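Local atomic coordinates of putative uncharacterized protein PH1404 (Pyrococcus horikoshii, PDB entry 3AF5), a protein that probably terminates transcription across the genome by cleaving nascent RNA, acting as a zinc-dependent nuclease of the metallo-beta-lactamase superfamily. Residues E36-E41 with D166-L171; L112-K117 with V143-L148; M264-F269 with R311-V316. All coordinates share one frame; numbering follows the deposited sequence.

Contact 1 of 3, residues E36-E41 with D166-L171; sequences EFEGPE and DRRKFL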
loop_
_atom_site.group_PDB
_atom_site.type_symbol
_atom_site.label_atom_id
_atom_site.label_comp_id
_atom_site.label_asym_id
_atom_site.label_seq_id
_atom_site.Cartn_x
_atom_site.Cartn_y
_atom_site.Cartn_z
ATOM N N GLU A 36 -22.201 2.344 -20.701
ATOM C CA GLU A 36 -22.440 1.788 -19.378
ATOM C C GLU A 36 -21.402 2.223 -18.364
ATOM O O GLU A 36 -20.334 2.715 -18.718
ATOM C CB GLU A 36 -22.467 0.257 -19.432
ATOM C CG GLU A 36 -21.216 -0.373 -20.013
ATOM C CD GLU A 36 -21.084 -1.847 -19.664
ATOM O OE1 GLU A 36 -22.118 -2.555 -19.647
ATOM O OE2 GLU A 36 -19.946 -2.303 -19.414
ATOM N N PHE A 37 -21.736 2.045 -17.092
ATOM C CA PHE A 37 -20.822 2.387 -16.019
ATOM C C PHE A 37 -19.911 1.184 -15.798
ATOM O O PHE A 37 -20.373 0.044 -15.748
ATOM C CB PHE A 37 -21.596 2.694 -14.737
ATOM C CG PHE A 37 -22.417 3.956 -14.803
ATOM C CD1 PHE A 37 -21.801 5.198 -14.954
ATOM C CD2 PHE A 37 -23.808 3.906 -14.681
ATOM C CE1 PHE A 37 -22.555 6.376 -14.977
ATOM C CE2 PHE A 37 -24.571 5.078 -14.704
ATOM C CZ PHE A 37 -23.939 6.318 -14.851
ATOM N N GLU A 38 -18.614 1.444 -15.699
ATOM C CA GLU A 38 -17.631 0.396 -15.462
ATOM C C GLU A 38 -16.692 0.931 -14.400
ATOM O O GLU A 38 -15.813 1.753 -14.679
ATOM C CB GLU A 38 -16.861 0.063 -16.744
ATOM C CG GLU A 38 -17.730 -0.559 -17.834
ATOM C CD GLU A 38 -16.941 -0.965 -19.067
ATOM O OE1 GLU A 38 -16.312 -0.082 -19.689
ATOM O OE2 GLU A 38 -16.950 -2.168 -19.412
ATOM N N GLY A 39 -16.890 0.468 -13.171
ATOM C CA GLY A 39 -16.072 0.949 -12.080
ATOM C C GLY A 39 -16.541 2.357 -11.788
ATOM O O GLY A 39 -17.724 2.651 -11.956
ATOM N N PRO A 40 -15.646 3.253 -11.358
ATOM C CA PRO A 40 -16.020 4.636 -11.053
ATOM C C PRO A 40 -16.064 5.537 -12.283
ATOM O O PRO A 40 -15.482 6.622 -12.269
ATOM C CB PRO A 40 -14.931 5.089 -10.074
ATOM C CG PRO A 40 -14.334 3.811 -9.566
ATOM C CD PRO A 40 -14.331 2.944 -10.784
ATOM N N GLU A 41 -16.735 5.104 -13.345
ATOM C CA GLU A 41 -16.807 5.939 -14.541
ATOM C C GLU A 41 -17.750 5.468 -15.638
ATOM O O GLU A 41 -18.211 4.320 -15.651
ATOM C CB GLU A 41 -15.414 6.119 -15.145
ATOM C CG GLU A 41 -14.915 4.950 -15.965
ATOM C CD GLU A 41 -13.554 5.237 -16.564
ATOM O OE1 GLU A 41 -13.402 6.325 -17.161
ATOM O OE2 GLU A 41 -12.641 4.388 -16.440
ATOM N N ASP A 166 -13.957 -12.094 -15.891
ATOM C CA ASP A 166 -14.391 -11.766 -14.540
ATOM C C ASP A 166 -14.356 -10.263 -14.258
ATOM O O ASP A 166 -15.365 -9.692 -13.843
ATOM C CB ASP A 166 -13.534 -12.499 -13.500
ATOM C CG ASP A 166 -13.870 -13.979 -13.396
ATOM O OD1 ASP A 166 -14.936 -14.390 -13.901
ATOM O OD2 ASP A 166 -13.075 -14.730 -12.795
ATOM N N ARG A 167 -13.213 -9.621 -14.491
ATOM C CA ARG A 167 -13.101 -8.189 -14.224
ATOM C C ARG A 167 -14.099 -7.299 -14.964
ATOM O O ARG A 167 -14.630 -6.352 -14.382
ATOM C CB ARG A 167 -11.680 -7.670 -14.499
ATOM C CG ARG A 167 -11.644 -6.138 -14.592
ATOM C CD ARG A 167 -10.447 -5.472 -13.924
ATOM N NE ARG A 167 -10.442 -5.661 -12.477
ATOM C CZ ARG A 167 -10.028 -4.753 -11.595
ATOM N NH1 ARG A 167 -10.059 -5.034 -10.301
ATOM N NH2 ARG A 167 -9.604 -3.563 -11.996
ATOM N N ARG A 168 -14.351 -7.580 -16.235
ATOM C CA ARG A 168 -15.285 -6.763 -16.998
ATOM C C ARG A 168 -16.675 -6.855 -16.365
ATOM O O ARG A 168 -17.429 -5.880 -16.358
ATOM C CB ARG A 168 -15.322 -7.225 -18.462
ATOM C CG ARG A 168 -15.579 -6.098 -19.465
ATOM C CD ARG A 168 -15.602 -6.603 -20.922
ATOM N NE ARG A 168 -14.402 -7.368 -21.267
ATOM C CZ ARG A 168 -14.380 -8.686 -21.462
ATOM N NH1 ARG A 168 -15.497 -9.395 -21.354
ATOM N NH2 ARG A 168 -13.235 -9.303 -21.748
ATOM N N LYS A 169 -17.004 -8.027 -15.827
ATOM C CA LYS A 169 -18.291 -8.241 -15.172
ATOM C C LYS A 169 -18.276 -7.554 -13.802
ATOM O O LYS A 169 -19.270 -6.963 -13.377
ATOM C CB LYS A 169 -18.562 -9.738 -14.993
ATOM C CG LYS A 169 -19.908 -10.014 -14.335
ATOM C CD LYS A 169 -20.119 -11.485 -14.008
ATOM C CE LYS A 169 -21.466 -11.691 -13.314
ATOM N NZ LYS A 169 -21.719 -13.121 -12.968
ATOM N N PHE A 170 -17.137 -7.653 -13.121
ATOM C CA PHE A 170 -16.930 -7.034 -11.817
ATOM C C PHE A 170 -17.103 -5.521 -11.942
ATOM O O PHE A 170 -17.776 -4.896 -11.125
ATOM C CB PHE A 170 -15.517 -7.356 -11.312
ATOM C CG PHE A 170 -15.029 -6.453 -10.207
ATOM C CD1 PHE A 170 -15.518 -6.577 -8.914
ATOM C CD2 PHE A 170 -14.064 -5.485 -10.463
ATOM C CE1 PHE A 170 -15.053 -5.754 -7.892
ATOM C CE2 PHE A 170 -13.589 -4.653 -9.449
ATOM C CZ PHE A 170 -14.087 -4.791 -8.158
ATOM N N LEU A 171 -16.502 -4.934 -12.972
ATOM C CA LEU A 171 -16.594 -3.493 -13.166
ATOM C C LEU A 171 -18.001 -3.008 -13.509
ATOM O O LEU A 171 -18.341 -1.860 -13.239
ATOM C CB LEU A 171 -15.596 -3.030 -14.233
ATOM C CG LEU A 171 -14.107 -3.088 -13.869
ATOM C CD1 LEU A 171 -13.286 -2.626 -15.059
ATOM C CD2 LEU A 171 -13.815 -2.206 -12.662
#

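Contact 2 of 3, residues L112-K117 with V143-L148; sequences LIEAKK and VRTPPL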
loop_
_atom_site.group_PDB
_atom_site.type_symbol
_atom_site.label_atom_id
_atom_site.label_comp_id
_atom_site.label_asym_id
_atom_site.label_seq_id
_atom_site.Cartn_x
_atom_site.Cartn_y
_atom_site.Cartn_z
ATOM N N LEU A 112 -0.274 -2.801 -22.708
ATOM C CA LEU A 112 0.829 -2.279 -21.916
ATOM C C LEU A 112 2.141 -2.667 -22.599
ATOM O O LEU A 112 2.491 -3.846 -22.663
ATOM C CB LEU A 112 0.750 -2.859 -20.496
ATOM C CG LEU A 112 1.632 -2.310 -19.367
ATOM C CD1 LEU A 112 1.046 -2.728 -18.025
ATOM C CD2 LEU A 112 3.062 -2.817 -19.509
ATOM N N ILE A 113 2.850 -1.667 -23.123
ATOM C CA ILE A 113 4.124 -1.886 -23.810
ATOM C C ILE A 113 5.290 -1.412 -22.952
ATOM O O ILE A 113 5.325 -0.260 -22.521
ATOM C CB ILE A 113 4.184 -1.120 -25.144
ATOM C CG1 ILE A 113 2.952 -1.440 -25.988
ATOM C CG2 ILE A 113 5.448 -1.500 -25.900
ATOM C CD1 ILE A 113 2.830 -0.586 -27.233
ATOM N N GLU A 114 6.251 -2.301 -22.725
ATOM C CA GLU A 114 7.415 -1.989 -21.901
ATOM C C GLU A 114 8.690 -1.996 -22.742
ATOM O O GLU A 114 8.907 -2.911 -23.537
ATOM C CB GLU A 114 7.518 -3.021 -20.775
ATOM C CG GLU A 114 8.456 -2.663 -19.641
ATOM C CD GLU A 114 8.473 -3.731 -18.563
ATOM O OE1 GLU A 114 7.389 -4.039 -18.018
ATOM O OE2 GLU A 114 9.564 -4.262 -18.262
ATOM N N ALA A 115 9.535 -0.982 -22.564
ATOM C CA ALA A 115 10.782 -0.886 -23.323
ATOM C C ALA A 115 11.858 -0.052 -22.622
ATOM O O ALA A 115 11.548 0.879 -21.878
ATOM C CB ALA A 115 10.499 -0.305 -24.706
ATOM N N LYS A 116 13.123 -0.389 -22.869
ATOM C CA LYS A 116 14.240 0.334 -22.269
ATOM C C LYS A 116 14.341 1.749 -22.828
ATOM O O LYS A 116 14.782 2.666 -22.136
ATOM C CB LYS A 116 15.555 -0.420 -22.501
ATOM C CG LYS A 116 15.899 -1.390 -21.386
ATOM C CD LYS A 116 17.099 -2.260 -21.719
ATOM C CE LYS A 116 17.439 -3.172 -20.546
ATOM N NZ LYS A 116 18.368 -4.273 -20.922
ATOM N N LYS A 117 13.929 1.920 -24.079
ATOM C CA LYS A 117 13.958 3.231 -24.717
ATOM C C LYS A 117 12.544 3.559 -25.202
ATOM O O LYS A 117 12.263 3.544 -26.403
ATOM C CB LYS A 117 14.944 3.233 -25.891
ATOM C CG LYS A 117 16.330 2.695 -25.536
ATOM C CD LYS A 117 16.925 3.408 -24.323
ATOM C CE LYS A 117 18.222 2.748 -23.864
ATOM N NZ LYS A 117 18.732 3.333 -22.589
ATOM N N VAL A 143 5.667 1.954 -20.930
ATOM C CA VAL A 143 6.287 1.951 -19.610
ATOM C C VAL A 143 7.785 1.668 -19.735
ATOM O O VAL A 143 8.189 0.699 -20.381
ATOM C CB VAL A 143 5.660 0.854 -18.718
ATOM C CG1 VAL A 143 6.233 0.929 -17.314
ATOM C CG2 VAL A 143 4.143 0.996 -18.703
ATOM N N ARG A 144 8.613 2.508 -19.122
ATOM C CA ARG A 144 10.052 2.288 -19.185
ATOM C C ARG A 144 10.405 1.023 -18.399
ATOM O O ARG A 144 9.937 0.827 -17.279
ATOM C CB ARG A 144 10.809 3.491 -18.614
ATOM C CG ARG A 144 12.321 3.331 -18.663
ATOM C CD ARG A 144 13.027 4.613 -18.273
ATOM N NE ARG A 144 12.513 5.753 -19.025
ATOM C CZ ARG A 144 13.078 6.956 -19.047
ATOM N NH1 ARG A 144 14.191 7.184 -18.360
ATOM N NH2 ARG A 144 12.525 7.937 -19.749
ATOM N N THR A 145 11.225 0.163 -18.994
ATOM C CA THR A 145 11.630 -1.080 -18.345
ATOM C C THR A 145 12.222 -0.832 -16.966
ATOM O O THR A 145 13.176 -0.072 -16.820
ATOM C CB THR A 145 12.681 -1.827 -19.186
ATOM O OG1 THR A 145 12.133 -2.129 -20.474
ATOM C CG2 THR A 145 13.104 -3.124 -18.495
ATOM N N PRO A 146 11.658 -1.467 -15.930
ATOM C CA PRO A 146 12.185 -1.274 -14.577
ATOM C C PRO A 146 13.577 -1.902 -14.460
ATOM O O PRO A 146 13.862 -2.919 -15.098
ATOM C CB PRO A 146 11.144 -1.968 -13.702
ATOM C CG PRO A 146 10.641 -3.066 -14.590
ATOM C CD PRO A 146 10.493 -2.370 -15.920
ATOM N N PRO A 147 14.463 -1.300 -13.650
ATOM C CA PRO A 147 15.823 -1.813 -13.467
ATOM C C PRO A 147 15.909 -3.168 -12.784
ATOM O O PRO A 147 16.958 -3.807 -12.809
ATOM C CB PRO A 147 16.503 -0.707 -12.664
ATOM C CG PRO A 147 15.380 -0.123 -11.880
ATOM C CD PRO A 147 14.271 -0.050 -12.898
ATOM N N LEU A 148 14.808 -3.592 -12.170
ATOM C CA LEU A 148 14.723 -4.886 -11.483
ATOM C C LEU A 148 13.369 -5.483 -11.812
ATOM O O LEU A 148 12.366 -4.775 -11.822
ATOM C CB LEU A 148 14.841 -4.716 -9.964
ATOM C CG LEU A 148 16.207 -4.333 -9.387
ATOM C CD1 LEU A 148 16.084 -3.973 -7.914
ATOM C CD2 LEU A 148 17.173 -5.493 -9.566
#

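Contact 3 of 3, residues M264-F269 with R311-V316; sequences MLPYLF and RDIKEV. With ACY (acetic acid), chain I.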
loop_
_atom_site.group_PDB
_atom_site.type_symbol
_atom_site.label_atom_id
_atom_site.label_comp_id
_atom_site.label_asym_id
_atom_site.label_seq_id
_atom_site.Cartn_x
_atom_site.Cartn_y
_atom_site.Cartn_z
ATOM N N MET A 264 -6.157 -8.617 6.871
ATOM C CA MET A 264 -7.342 -9.465 6.951
ATOM C C MET A 264 -8.173 -9.396 5.689
ATOM O O MET A 264 -9.157 -10.121 5.547
ATOM C CB MET A 264 -8.222 -9.075 8.141
ATOM C CG MET A 264 -7.729 -9.609 9.470
ATOM S SD MET A 264 -7.650 -11.418 9.499
ATOM C CE MET A 264 -9.355 -11.850 9.837
ATOM N N LEU A 265 -7.770 -8.532 4.769
ATOM C CA LEU A 265 -8.512 -8.362 3.539
ATOM C C LEU A 265 -8.814 -9.670 2.805
ATOM O O LEU A 265 -9.959 -9.948 2.461
ATOM C CB LEU A 265 -7.760 -7.394 2.631
ATOM C CG LEU A 265 -8.487 -6.808 1.420
ATOM C CD1 LEU A 265 -9.902 -6.419 1.804
ATOM C CD2 LEU A 265 -7.713 -5.591 0.907
ATOM N N PRO A 266 -7.799 -10.510 2.576
ATOM C CA PRO A 266 -8.137 -11.747 1.859
ATOM C C PRO A 266 -8.956 -12.800 2.633
ATOM O O PRO A 266 -9.453 -13.765 2.054
ATOM C CB PRO A 266 -6.768 -12.244 1.353
ATOM C CG PRO A 266 -5.808 -11.688 2.326
ATOM C CD PRO A 266 -6.342 -10.338 2.722
ATOM N N TYR A 267 -9.114 -12.595 3.934
ATOM C CA TYR A 267 -9.909 -13.488 4.771
ATOM C C TYR A 267 -11.365 -13.278 4.360
ATOM O O TYR A 267 -12.192 -14.201 4.374
ATOM C CB TYR A 267 -9.731 -13.096 6.232
ATOM C CG TYR A 267 -10.299 -14.062 7.244
ATOM C CD1 TYR A 267 -11.520 -13.819 7.867
ATOM C CD2 TYR A 267 -9.564 -15.171 7.648
ATOM C CE1 TYR A 267 -11.990 -14.659 8.885
ATOM C CE2 TYR A 267 -10.015 -16.010 8.651
ATOM C CZ TYR A 267 -11.225 -15.757 9.272
ATOM O OH TYR A 267 -11.654 -16.617 10.272
ATOM N N LEU A 268 -11.664 -12.045 3.979
ATOM C CA LEU A 268 -12.998 -11.677 3.558
ATOM C C LEU A 268 -13.438 -12.452 2.333
ATOM O O LEU A 268 -14.624 -12.709 2.158
ATOM C CB LEU A 268 -13.045 -10.179 3.278
ATOM C CG LEU A 268 -13.898 -9.345 4.234
ATOM C CD1 LEU A 268 -13.778 -9.871 5.661
ATOM C CD2 LEU A 268 -13.476 -7.884 4.123
ATOM N N PHE A 269 -12.487 -12.826 1.483
ATOM C CA PHE A 269 -12.802 -13.575 0.270
ATOM C C PHE A 269 -12.836 -15.074 0.550
ATOM O O PHE A 269 -13.649 -15.817 -0.010
ATOM C CB PHE A 269 -11.784 -13.240 -0.822
ATOM C CG PHE A 269 -11.902 -11.827 -1.333
ATOM C CD1 PHE A 269 -12.900 -11.485 -2.238
ATOM C CD2 PHE A 269 -11.063 -10.825 -0.851
ATOM C CE1 PHE A 269 -13.064 -10.172 -2.650
ATOM C CE2 PHE A 269 -11.221 -9.512 -1.259
ATOM C CZ PHE A 269 -12.222 -9.184 -2.158
ATOM N N ARG A 311 -5.364 -18.422 -3.463
ATOM C CA ARG A 311 -6.606 -18.226 -4.223
ATOM C C ARG A 311 -7.387 -17.000 -3.736
ATOM O O ARG A 311 -8.122 -16.376 -4.505
ATOM C CB ARG A 311 -7.500 -19.476 -4.138
ATOM C CG ARG A 311 -7.987 -19.792 -2.731
ATOM C CD ARG A 311 -8.431 -21.243 -2.593
ATOM N NE ARG A 311 -9.696 -21.524 -3.264
ATOM C CZ ARG A 311 -10.111 -22.748 -3.580
ATOM N NH1 ARG A 311 -9.352 -23.802 -3.288
ATOM N NH2 ARG A 311 -11.285 -22.921 -4.181
ATOM N N ASP A 312 -7.221 -16.662 -2.460
ATOM C CA ASP A 312 -7.905 -15.520 -1.877
ATOM C C ASP A 312 -7.141 -14.227 -2.133
ATOM O O ASP A 312 -7.747 -13.174 -2.352
ATOM C CB ASP A 312 -8.092 -15.729 -0.381
ATOM C CG ASP A 312 -8.797 -17.033 -0.066
ATOM O OD1 ASP A 312 -9.870 -17.297 -0.658
ATOM O OD2 ASP A 312 -8.277 -17.790 0.781
ATOM N N ILE A 313 -5.813 -14.300 -2.103
ATOM C CA ILE A 313 -5.006 -13.124 -2.378
ATOM C C ILE A 313 -5.285 -12.760 -3.828
ATOM O O ILE A 313 -5.344 -11.593 -4.200
ATOM C CB ILE A 313 -3.512 -13.419 -2.204
ATOM C CG1 ILE A 313 -3.218 -13.716 -0.731
ATOM C CG2 ILE A 313 -2.684 -12.240 -2.711
ATOM C CD1 ILE A 313 -1.783 -14.120 -0.454
ATOM N N LYS A 314 -5.476 -13.786 -4.643
ATOM C CA LYS A 314 -5.762 -13.602 -6.056
ATOM C C LYS A 314 -7.097 -12.878 -6.228
ATOM O O LYS A 314 -7.226 -12.003 -7.084
ATOM C CB LYS A 314 -5.804 -14.966 -6.752
ATOM C CG LYS A 314 -6.062 -14.896 -8.236
ATOM C CD LYS A 314 -6.165 -16.280 -8.839
ATOM C CE LYS A 314 -6.596 -16.193 -10.294
ATOM N NZ LYS A 314 -6.916 -17.517 -10.879
ATOM N N GLU A 315 -8.090 -13.243 -5.417
ATOM C CA GLU A 315 -9.393 -12.595 -5.499
ATOM C C GLU A 315 -9.250 -11.123 -5.144
ATOM O O GLU A 315 -9.932 -10.270 -5.716
ATOM C CB GLU A 315 -10.406 -13.261 -4.566
ATOM C CG GLU A 315 -11.106 -14.473 -5.174
ATOM C CD GLU A 315 -11.769 -14.163 -6.511
ATOM O OE1 GLU A 315 -12.591 -13.220 -6.576
ATOM O OE2 GLU A 315 -11.470 -14.866 -7.501
ATOM N N VAL A 316 -8.353 -10.827 -4.208
ATOM C CA VAL A 316 -8.105 -9.448 -3.802
ATOM C C VAL A 316 -7.685 -8.634 -5.026
ATOM O O VAL A 316 -8.237 -7.564 -5.300
ATOM C CB VAL A 316 -6.988 -9.374 -2.736
ATOM C CG1 VAL A 316 -6.480 -7.944 -2.603
ATOM C CG2 VAL A 316 -7.517 -9.877 -1.400
HETATM C C ACY I . -4.592 -22.264 -3.162
HETATM O O ACY I . -5.600 -21.792 -3.647
HETATM O OXT ACY I . -3.387 -21.757 -3.488
HETATM C CH3 ACY I . -4.690 -23.422 -2.198
HETATM O O HOH W 1 -11.573 -17.276 -2.394
#

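Contact 1 of 3, residues E36-E41 with D166-L171
The turn of the KHa beta-hairpin, represented by E38 and G39, meets L171 on the side of helix 164-178, and a single backbone hydrogen bond ties the two together. G39 N donates to L171 O over 2.7 Å, with an N-H...O angle of 152°. The same oxygen also receives a CA-H...O contact from E38 CA at 3.2 Å, so two neighbouring residues of the turn converge on one helix carbonyl. The side chain of L171 closes over this junction. Its CG lies opposite the carbonyl carbon and next to the backbone N (chi1 -70°), which brings CD2 to within 3.9 Å of G39 CA, while L171 CB lies 4.2 Å from E38 CB. Having no side chain, G39 leaves its main chain accessible to that methyl. Strands 32-37 and 42-46 form the antiparallel part of the KHa sheet, and the loop between them is tied across by E38 N to E41 O, 2.9 Å, with P40 at the centre of an inverse gamma turn. The contact therefore docks a hairpin tip of the first KH domain onto a helix that follows the second. E38 and R168 run side by side and point the same way, their carboxylate and guanidinium planes 44° apart, yet they form no salt bridge: E38 OE2 comes no nearer than 4.2 Å to R168, at CG, and remains 6.1 Å from R168 NE. Outside the pair, E38 OE2 has a weak hydrogen bond to Y45 OH. F37 turns its ring away from L171 and stacks on Y179, just past the end of helix 164-178. I321 of the metallo-beta-lactamase domain touches L171, F170 and P40 of the turn.

Contact 2 of 3, residues L112-K117 with V143-L148
E114 lays its side chain across T145 and P146, crossing each at about a right angle. A chi1 of -166° swings E114 CG opposite the backbone N, and the chain runs on extended, so that the carboxylate reaches past the end of the neighbouring strand: E114 OE2 lies 3.2 Å from P146 CD and 3.7 Å from T145 CG2. These are van der Waals approaches of an oxygen to carbon; for charge, the nearby R157 offers E114 OE1 a long, weak ion pair. The backbones join in register, E114 beside V143 and A115 beside R144. V143 N donates to I113 O at 2.7 Å, and A115 N returns a bond to V143 O at 3.1 Å. The third bond differs. T145 N reaches A115 O at 3.0 Å from above the carbonyl plane, 65° out of it, as the second strand gives way to the proline-containing loop that follows. T145 OG1 sits close to K116 N, but the angle is too poor for a hydrogen bond, and T145 CB instead packs on K116 CG. At the opposite end, L112 CD2 meets V143 CG2 at 4.0 Å, the two side chains crossing obliquely. R144 directs its guanidinium elsewhere, to F485 O of the beta-CASP domain, and L148 packs on helix 462-470. The parallel pairing of strands 110-115 and 139-144, linked through helix 127-136, is a beta-alpha-beta unit, here forming the parallel half of the three-stranded mixed sheet of KHb, consistent with a type II KH fold.

Contact 3 of 3, residues M264-F269 with R311-V316
This is a buried, steeply crossed helix-helix packing inside the metallo-beta-lactamase domain, with P266 and F269 of helix 265-270 set against D312, E315 and V316 of helix 310-318. The axes of segments 265-269 and 311-316 approach to 8.1 Å and cross at 103°, and no hydrogen bond joins the two segments; the interface is held by apolar contact. V316 is the shared partner: its CG2 methyl lies 3.7 Å from P266 CB and equally close to F269 CD2. F269 has CG beside its own backbone N, opposite the carbonyl carbon (chi1 -69°), which directs the ring toward the other helix. There V316 N stands over one face of the ring, displaced toward its rim, and E315 CB touches F269 CG at 3.8 Å. The E315 chain then bends at chi2, its carboxylate plane 58° from the ring, and its OE2 forms a salt bridge with K318. Strand 278-280 supplies I278 to L265, F269 and V316 alike, so both helices pack against the sheet that contains it. The zinc site is near in sequence but not in contact: the side chain of L265 is about 9 Å from that of the zinc ligand H261. At the crossing itself the backbones come close, P266 CA to D312 CA 5.3 Å, and P266 O faces D312 CB at 3.4 Å, while D312 OD2 accepts a hydrogen bond from R309 N.

How the contacts relate
From the N terminus, the chain leaves the KHa hairpin at contact 1 and runs through the rest of KHa and the whole of KHb before helix 164-178 returns to that hairpin. Contact 2 closes a much shorter loop nested within this one, keeping to neighbouring strands of KHb. Contact 3 comes in series after both, inside the catalytic domain, and crosses neither. None of the three touches another: the centres of contacts 1 and 3 are 19 Å apart, whereas contact 2 lies 28 to 29 Å from each. The stretch K318 to I321, just beyond helix 310-318, bridges contacts 1 and 3, with H319 meeting both F170 and F269.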